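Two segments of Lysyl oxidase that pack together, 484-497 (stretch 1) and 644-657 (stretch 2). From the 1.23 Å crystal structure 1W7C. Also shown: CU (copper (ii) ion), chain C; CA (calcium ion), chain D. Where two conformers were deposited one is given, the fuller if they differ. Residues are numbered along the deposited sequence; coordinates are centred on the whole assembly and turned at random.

Stretch 1 484-497: SGSFHDHVLNYKVD
Stretch 2 644-657: IVAWVNLGLHHLPN

Two neighbouring β-strands, antiparallel with their directions at 166°, zip together, and the two stretches bury 1226 Å², both sides summed. The register pairs His488 with His654, Val491 with Gly651 and Val496 with Ala646; phi lies mostly between -85° and -150°, psi near 130°. Backbone hydrogen bonds run in reciprocal pairs at alternate residues: His488 N to His654 O (3.1 Å) and His654 N to His488 O (2.8 Å), then likewise His490 with Leu652, Leu492 with Leu650, Tyr494 with Val648, and Val496 with Ala646. At Gly651 (-162/172) the missing side chain matters, since a CB would lie 2.9 Å from His490 O, a clash.

Metals fasten both ends. His488 (chi1 p), His490 (m) and His654 (t) point to the same face, and their imidazole nitrogens converge on copper: His488 NE2, His490 NE2 and His654 ND1 each lie 2.0 Å from CU, and a water at 2.2 Å also binds. His488 ND1 donates to Ser486 O (3.0 Å), so both ring nitrogens are engaged, NE2 with copper and ND1 with the carbonyl. At the other end Asp497 OD1 (2.3 Å) and Ile644 O (2.4 Å) bind CA, so the ion bridges two oxygens that could not hydrogen-bond each other.

On the opposite face, polar side chains pair across non-hydrogen-bonded positions. His653 ND1 donates to Asp489 OD1 (2.6 Å), both residues being m, and Asn493 ND2 (t) donates to Asn649 OD1 (m) at 2.7 Å, almost linearly; the amides supply a matching donor and acceptor. Next along, the extended all-t Lys495 lays its aliphatic stem over Trp647 (m, chi2 88°), with CG 3.9 Å from the centroid of the Trp647 six-membered ring.

Apolar contacts continue the copper face: Tyr494 CE1 meets Leu650 CD1 at 3.8 Å, and Val496 CG2 meets Val648 CG2 at 3.8 Å. These hydrocarbon surfaces suit a buried site.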

# COMPACT_ATOMS: atom_id res chain seq x y z
N SER A 484 17.62 15.48 -18.29
CA SER A 484 16.41 14.69 -18.40
C SER A 484 16.31 13.68 -17.26
O SER A 484 17.28 13.03 -16.93
CB SER A 484 16.45 13.88 -19.66
OG SER A 484 15.26 13.15 -19.79
N GLY A 485 15.10 13.51 -16.73
CA GLY A 485 14.80 12.37 -15.86
C GLY A 485 14.51 11.09 -16.65
O GLY A 485 13.35 10.69 -16.88
N SER A 486 15.57 10.42 -17.07
CA SER A 486 15.42 9.26 -17.93
C SER A 486 14.44 8.19 -17.40
O SER A 486 14.53 7.71 -16.30
CB SER A 486 16.78 8.60 -18.18
OG SER A 486 17.55 9.36 -19.09
N PHE A 487 13.56 7.78 -18.24
CA PHE A 487 12.54 6.81 -17.90
C PHE A 487 13.07 5.38 -17.75
O PHE A 487 13.84 4.91 -18.59
CB PHE A 487 11.60 6.91 -19.09
CG PHE A 487 10.35 6.07 -19.06
CD1 PHE A 487 9.75 5.71 -20.27
CD2 PHE A 487 9.69 5.78 -17.90
CE1 PHE A 487 8.57 5.00 -20.29
CE2 PHE A 487 8.49 5.05 -17.93
CZ PHE A 487 7.95 4.66 -19.11
N HIS A 488 12.70 4.70 -16.67
CA HIS A 488 13.19 3.35 -16.45
C HIS A 488 12.21 2.53 -15.66
O HIS A 488 11.36 3.06 -14.94
CB HIS A 488 14.57 3.36 -15.78
CG HIS A 488 14.57 4.08 -14.47
ND1 HIS A 488 14.57 5.46 -14.39
CD2 HIS A 488 14.54 3.63 -13.18
CE1 HIS A 488 14.54 5.82 -13.11
NE2 HIS A 488 14.53 4.74 -12.35
N ASP A 489 12.31 1.21 -15.82
CA ASP A 489 11.62 0.26 -15.00
C ASP A 489 12.56 -0.36 -13.98
O ASP A 489 13.67 -0.76 -14.32
CB ASP A 489 11.06 -0.90 -15.84
CG ASP A 489 9.78 -0.56 -16.56
OD1 ASP A 489 9.09 0.42 -16.16
OD2 ASP A 489 9.42 -1.23 -17.53
N HIS A 490 12.10 -0.41 -12.74
CA HIS A 490 12.67 -1.27 -11.70
C HIS A 490 11.77 -2.51 -11.64
O HIS A 490 10.55 -2.35 -11.54
CB HIS A 490 12.61 -0.61 -10.34
CG HIS A 490 13.41 0.64 -10.23
ND1 HIS A 490 14.74 0.65 -9.87
CD2 HIS A 490 13.03 1.95 -10.33
CE1 HIS A 490 15.15 1.90 -9.78
NE2 HIS A 490 14.13 2.71 -10.07
N VAL A 491 12.33 -3.71 -11.68
CA VAL A 491 11.56 -4.93 -11.46
C VAL A 491 12.36 -5.87 -10.59
O VAL A 491 13.58 -6.02 -10.78
CB VAL A 491 11.08 -5.63 -12.76
CG1 VAL A 491 9.90 -6.56 -12.45
CG2 VAL A 491 10.72 -4.64 -13.84
N LEU A 492 11.72 -6.48 -9.61
CA LEU A 492 12.36 -7.34 -8.59
C LEU A 492 11.60 -8.67 -8.63
O LEU A 492 10.38 -8.67 -8.63
CB LEU A 492 12.24 -6.76 -7.17
CG LEU A 492 13.01 -5.51 -6.85
CD1 LEU A 492 12.27 -4.29 -7.32
CD2 LEU A 492 13.30 -5.43 -5.35
N ASN A 493 12.33 -9.79 -8.58
CA ASN A 493 11.76 -11.13 -8.55
C ASN A 493 12.00 -11.75 -7.19
O ASN A 493 13.12 -11.74 -6.69
CB ASN A 493 12.40 -12.02 -9.62
CG ASN A 493 11.73 -13.35 -9.76
OD1 ASN A 493 12.34 -14.38 -9.46
ND2 ASN A 493 10.48 -13.36 -10.26
N TYR A 494 10.93 -12.31 -6.61
CA TYR A 494 11.02 -13.07 -5.37
C TYR A 494 10.60 -14.53 -5.61
O TYR A 494 9.56 -14.81 -6.17
CB TYR A 494 10.10 -12.48 -4.32
CG TYR A 494 10.49 -11.10 -3.82
CD1 TYR A 494 10.14 -9.97 -4.55
CD2 TYR A 494 11.18 -10.92 -2.64
CE1 TYR A 494 10.51 -8.70 -4.11
CE2 TYR A 494 11.53 -9.69 -2.19
CZ TYR A 494 11.18 -8.58 -2.93
OH TYR A 494 11.50 -7.32 -2.46
N LYS A 495 11.43 -15.45 -5.12
CA LYS A 495 11.08 -16.86 -5.08
C LYS A 495 10.29 -17.10 -3.80
O LYS A 495 10.82 -16.90 -2.69
CB LYS A 495 12.33 -17.72 -5.10
CG LYS A 495 12.07 -19.19 -5.22
CD LYS A 495 13.38 -19.96 -5.10
CE LYS A 495 13.21 -21.48 -5.34
NZ LYS A 495 14.52 -22.17 -5.05
N VAL A 496 9.02 -17.46 -3.93
CA VAL A 496 8.13 -17.64 -2.80
C VAL A 496 7.68 -19.10 -2.82
O VAL A 496 6.68 -19.47 -3.46
CB VAL A 496 6.90 -16.68 -2.90
CG1 VAL A 496 6.02 -16.79 -1.68
CG2 VAL A 496 7.32 -15.22 -3.09
N ASP A 497 8.43 -19.94 -2.13
CA ASP A 497 8.16 -21.37 -2.12
C ASP A 497 7.24 -21.67 -0.94
O ASP A 497 7.61 -22.23 0.09
CB ASP A 497 9.45 -22.16 -2.08
CG ASP A 497 9.24 -23.63 -2.12
OD1 ASP A 497 8.08 -24.09 -2.40
OD2 ASP A 497 10.22 -24.39 -1.90
N ILE A 644 4.65 -26.47 -5.54
CA ILE A 644 4.58 -25.28 -6.37
C ILE A 644 5.49 -24.22 -5.76
O ILE A 644 5.64 -24.10 -4.53
CB ILE A 644 3.11 -24.77 -6.42
CG1 ILE A 644 2.21 -25.83 -7.07
CG2 ILE A 644 3.01 -23.44 -7.19
CD1 ILE A 644 0.74 -25.53 -7.02
N VAL A 645 6.10 -23.45 -6.66
CA VAL A 645 6.84 -22.24 -6.30
C VAL A 645 6.18 -21.07 -7.06
O VAL A 645 5.86 -21.19 -8.26
CB VAL A 645 8.32 -22.33 -6.76
CG1 VAL A 645 9.08 -21.05 -6.47
CG2 VAL A 645 8.99 -23.54 -6.17
N ALA A 646 5.93 -19.97 -6.33
CA ALA A 646 5.48 -18.74 -6.97
C ALA A 646 6.68 -17.80 -7.07
O ALA A 646 7.36 -17.55 -6.13
CB ALA A 646 4.36 -18.08 -6.18
N TRP A 647 6.88 -17.29 -8.28
CA TRP A 647 7.94 -16.31 -8.56
C TRP A 647 7.17 -15.00 -8.77
O TRP A 647 6.49 -14.84 -9.79
CB TRP A 647 8.72 -16.73 -9.83
CG TRP A 647 9.30 -18.12 -9.78
CD1 TRP A 647 8.65 -19.23 -10.14
CD2 TRP A 647 10.63 -18.54 -9.40
NE1 TRP A 647 9.45 -20.33 -9.95
CE2 TRP A 647 10.68 -19.94 -9.51
CE3 TRP A 647 11.77 -17.87 -8.93
CZ2 TRP A 647 11.82 -20.68 -9.23
CZ3 TRP A 647 12.92 -18.60 -8.65
CH2 TRP A 647 12.93 -20.01 -8.79
N VAL A 648 7.26 -14.12 -7.76
CA VAL A 648 6.42 -12.96 -7.63
C VAL A 648 7.22 -11.71 -7.89
O VAL A 648 8.28 -11.53 -7.31
CB VAL A 648 5.76 -12.88 -6.23
CG1 VAL A 648 4.86 -11.70 -6.18
CG2 VAL A 648 5.01 -14.17 -5.92
N ASN A 649 6.74 -10.85 -8.79
CA ASN A 649 7.42 -9.62 -9.12
C ASN A 649 6.81 -8.38 -8.48
O ASN A 649 5.59 -8.25 -8.34
CB ASN A 649 7.46 -9.42 -10.63
CG ASN A 649 8.24 -10.49 -11.32
OD1 ASN A 649 9.24 -10.98 -10.77
ND2 ASN A 649 7.79 -10.87 -12.52
N LEU A 650 7.70 -7.47 -8.11
CA LEU A 650 7.37 -6.09 -7.70
C LEU A 650 8.08 -5.16 -8.63
O LEU A 650 9.19 -5.43 -9.09
CB LEU A 650 7.84 -5.87 -6.26
CG LEU A 650 7.08 -6.62 -5.17
CD1 LEU A 650 7.60 -6.26 -3.82
CD2 LEU A 650 5.59 -6.37 -5.27
N GLY A 651 7.51 -4.00 -8.87
CA GLY A 651 8.14 -3.10 -9.81
C GLY A 651 7.66 -1.68 -9.71
O GLY A 651 6.70 -1.39 -9.00
N LEU A 652 8.34 -0.81 -10.44
CA LEU A 652 8.02 0.62 -10.53
C LEU A 652 8.36 1.09 -11.93
O LEU A 652 9.48 0.85 -12.41
CB LEU A 652 8.87 1.42 -9.55
CG LEU A 652 8.85 1.01 -8.07
CD1 LEU A 652 10.01 1.60 -7.27
CD2 LEU A 652 7.54 1.39 -7.35
N HIS A 653 7.44 1.79 -12.57
CA HIS A 653 7.76 2.57 -13.76
C HIS A 653 8.14 3.97 -13.30
O HIS A 653 7.27 4.76 -12.89
CB HIS A 653 6.55 2.68 -14.67
CG HIS A 653 5.90 1.38 -15.03
ND1 HIS A 653 6.61 0.30 -15.49
CD2 HIS A 653 4.62 0.98 -14.94
CE1 HIS A 653 5.77 -0.70 -15.72
NE2 HIS A 653 4.56 -0.31 -15.36
N HIS A 654 9.41 4.29 -13.34
CA HIS A 654 9.94 5.51 -12.73
C HIS A 654 10.22 6.53 -13.83
O HIS A 654 11.07 6.34 -14.67
CB HIS A 654 11.19 5.20 -11.94
CG HIS A 654 11.61 6.27 -11.01
ND1 HIS A 654 12.76 6.18 -10.26
CD2 HIS A 654 10.99 7.41 -10.59
CE1 HIS A 654 12.87 7.24 -9.47
NE2 HIS A 654 11.81 8.01 -9.66
N LEU A 655 9.48 7.64 -13.76
CA LEU A 655 9.61 8.80 -14.64
C LEU A 655 9.97 9.97 -13.71
O LEU A 655 9.08 10.68 -13.18
CB LEU A 655 8.30 9.07 -15.36
CG LEU A 655 8.39 10.22 -16.37
CD1 LEU A 655 9.27 9.84 -17.57
CD2 LEU A 655 7.02 10.69 -16.86
N PRO A 656 11.25 10.16 -13.42
CA PRO A 656 11.64 11.15 -12.43
C PRO A 656 11.19 12.56 -12.78
O PRO A 656 11.18 12.97 -13.91
CB PRO A 656 13.15 11.03 -12.40
CG PRO A 656 13.40 9.59 -12.75
CD PRO A 656 12.41 9.34 -13.83
N ASN A 657 10.82 13.29 -11.74
CA ASN A 657 10.40 14.68 -11.85
C ASN A 657 11.14 15.51 -10.80
O ASN A 657 12.13 15.06 -10.22
CB ASN A 657 8.85 14.77 -11.76
CG ASN A 657 8.30 14.52 -10.38
OD1 ASN A 657 8.16 15.46 -9.57
ND2 ASN A 657 8.03 13.24 -10.04
CU CU C . 14.14 4.70 -10.37
CA CA D . 6.11 -25.21 -2.50
O HOH W 1 3.96 -26.32 -2.63
O HOH W 2 16.12 5.41 -9.69